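Local coordinates for protein NtrC family transcriptional regulator (Clostridium acetobutylicum ATCC 824, PDB 2Q5C) that probably acts as an ATP-dependent transcription activator of the NtrC type, whose N-terminal PrpR-like region, probably a sensor, makes up this chain, at residues L134-K139 and I157-Y162. Numbering follows the deposited sequence.
Sequences LISKVK and IKQGLY
Ile135 and Gln159 bring the two backbones closest, with CA atoms 7.4 Å apart, where a turn of helix 131-140 packs against the C-terminal end of helix 150-158. That end is a Schellman motif: Leu161 N bonds to Ala156 O and Gly160 N to Ile157 O, and Gly160 takes the positive phi that a residue without a CB adopts most easily. The motif leads into strand 162-165, an edge of the parallel 2-1-3-4 sheet in the second of the chain's two alpha/beta lobes, so the contact joins helix 131-140 to the connection between helix 150-158 and its strand. Gln159 suits the junction because its long side chain is apolar along its length and polar at its tip. Beta-branched Ile135 offers a methyl close to its own helix: CG2, set anti to the backbone N, presses on the amide at 3.4 Å from Gln159 CD. Beyond it, the short hydroxyl of Ser136 donates from OG to Gln159 OE1 in the carbonyl plane, on a lone pair, with a C=O...O angle of 119°. The other end of the amide, NE2, is held by Glu155 and by Thr132 O, so partners on both its polar atoms fix the flip of the group. On the sheet side of the amide, the forked end of Leu161 reaches two residues: CD1 lies 3.9 Å from Val138 CG1, a methyl of another beta-branched residue, and CD2 meets the aliphatic CG of Lys139 at 4.1 Å. Val138 and Leu161 also both touch Val146, which carries the apolar packing onto strand 145-148. Lys139 serves two purposes, its methylenes flanking Leu161 and Gln159 while a bend at chi3 (105°) carries the ammonium to the C-terminal end of helix 150-158. There NZ donates to the main-chain Gln159 O at 2.7 Å, tilted 19° from the carbonyl plane.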
# COMPACT_ATOMS: atom_id res chain seq x y z
N LEU A 134 10.34 -13.00 -7.24
CA LEU A 134 9.84 -12.14 -8.28
C LEU A 134 10.84 -11.06 -8.68
O LEU A 134 10.96 -10.76 -9.88
CB LEU A 134 8.53 -11.53 -7.81
CG LEU A 134 7.71 -10.94 -8.94
CD1 LEU A 134 7.43 -12.01 -10.02
CD2 LEU A 134 6.40 -10.42 -8.36
N ILE A 135 11.53 -10.47 -7.72
CA ILE A 135 12.59 -9.48 -7.99
C ILE A 135 13.72 -10.13 -8.79
O ILE A 135 14.19 -9.57 -9.78
CB ILE A 135 13.07 -8.76 -6.69
CG1 ILE A 135 11.93 -7.85 -6.15
CG2 ILE A 135 14.35 -7.94 -6.92
CD1 ILE A 135 11.42 -6.81 -7.17
N SER A 136 14.11 -11.34 -8.40
CA SER A 136 15.09 -12.08 -9.23
C SER A 136 14.61 -12.28 -10.64
O SER A 136 15.39 -12.15 -11.59
CB SER A 136 15.40 -13.43 -8.59
OG SER A 136 16.17 -13.23 -7.42
N LYS A 137 13.33 -12.60 -10.81
CA LYS A 137 12.78 -12.76 -12.15
C LYS A 137 12.94 -11.47 -12.95
O LYS A 137 13.31 -11.50 -14.11
CB LYS A 137 11.31 -13.20 -12.11
CG LYS A 137 10.83 -13.68 -13.43
CD LYS A 137 9.40 -14.16 -13.36
CE LYS A 137 8.99 -14.72 -14.68
NZ LYS A 137 7.59 -15.25 -14.61
N VAL A 138 12.62 -10.33 -12.34
CA VAL A 138 12.81 -9.04 -13.01
C VAL A 138 14.22 -8.88 -13.59
O VAL A 138 14.35 -8.49 -14.76
CB VAL A 138 12.48 -7.87 -12.04
CG1 VAL A 138 12.80 -6.50 -12.67
CG2 VAL A 138 10.99 -7.96 -11.64
N LYS A 139 15.23 -9.22 -12.79
CA LYS A 139 16.64 -9.07 -13.21
C LYS A 139 16.85 -9.93 -14.44
O LYS A 139 17.51 -9.51 -15.38
CB LYS A 139 17.63 -9.53 -12.15
CG LYS A 139 17.72 -8.68 -10.94
CD LYS A 139 18.70 -9.25 -9.93
CE LYS A 139 20.01 -8.47 -9.90
NZ LYS A 139 20.68 -8.64 -8.57
N ILE A 157 15.60 -2.57 -4.69
CA ILE A 157 16.79 -1.79 -4.38
C ILE A 157 17.85 -2.70 -3.72
O ILE A 157 19.05 -2.62 -4.05
CB ILE A 157 16.43 -0.55 -3.54
CG1 ILE A 157 15.61 0.42 -4.40
CG2 ILE A 157 17.71 0.14 -3.02
CD1 ILE A 157 14.78 1.43 -3.57
N LYS A 158 17.41 -3.62 -2.87
CA LYS A 158 18.35 -4.57 -2.24
C LYS A 158 19.07 -5.41 -3.30
O LYS A 158 20.27 -5.71 -3.15
CB LYS A 158 17.62 -5.48 -1.26
CG LYS A 158 18.54 -6.46 -0.51
CD LYS A 158 17.74 -7.33 0.47
CE LYS A 158 18.66 -8.33 1.16
NZ LYS A 158 17.87 -9.36 1.89
N GLN A 159 18.35 -5.79 -4.36
CA GLN A 159 18.93 -6.59 -5.44
C GLN A 159 19.58 -5.70 -6.54
O GLN A 159 19.90 -6.19 -7.62
CB GLN A 159 17.91 -7.61 -6.01
CG GLN A 159 17.41 -8.69 -4.98
CD GLN A 159 16.71 -9.94 -5.59
OE1 GLN A 159 17.08 -10.44 -6.68
NE2 GLN A 159 15.68 -10.46 -4.88
N GLY A 160 19.77 -4.42 -6.23
CA GLY A 160 20.53 -3.49 -7.09
C GLY A 160 19.76 -2.86 -8.23
O GLY A 160 20.36 -2.35 -9.19
N LEU A 161 18.44 -2.86 -8.12
CA LEU A 161 17.60 -2.21 -9.13
C LEU A 161 17.15 -0.84 -8.65
O LEU A 161 17.33 -0.48 -7.50
CB LEU A 161 16.38 -3.07 -9.45
CG LEU A 161 16.67 -4.53 -9.81
CD1 LEU A 161 15.37 -5.24 -10.06
CD2 LEU A 161 17.63 -4.63 -11.02
N TYR A 162 16.59 -0.05 -9.56
CA TYR A 162 15.92 1.19 -9.15
C TYR A 162 14.49 0.84 -8.74
O TYR A 162 13.86 -0.00 -9.36
CB TYR A 162 15.86 2.18 -10.29
CG TYR A 162 17.19 2.74 -10.74
CD1 TYR A 162 17.94 3.54 -9.91
CD2 TYR A 162 17.65 2.48 -12.02
CE1 TYR A 162 19.14 4.07 -10.34
CE2 TYR A 162 18.85 3.01 -12.46
CZ TYR A 162 19.59 3.79 -11.60
OH TYR A 162 20.78 4.36 -12.00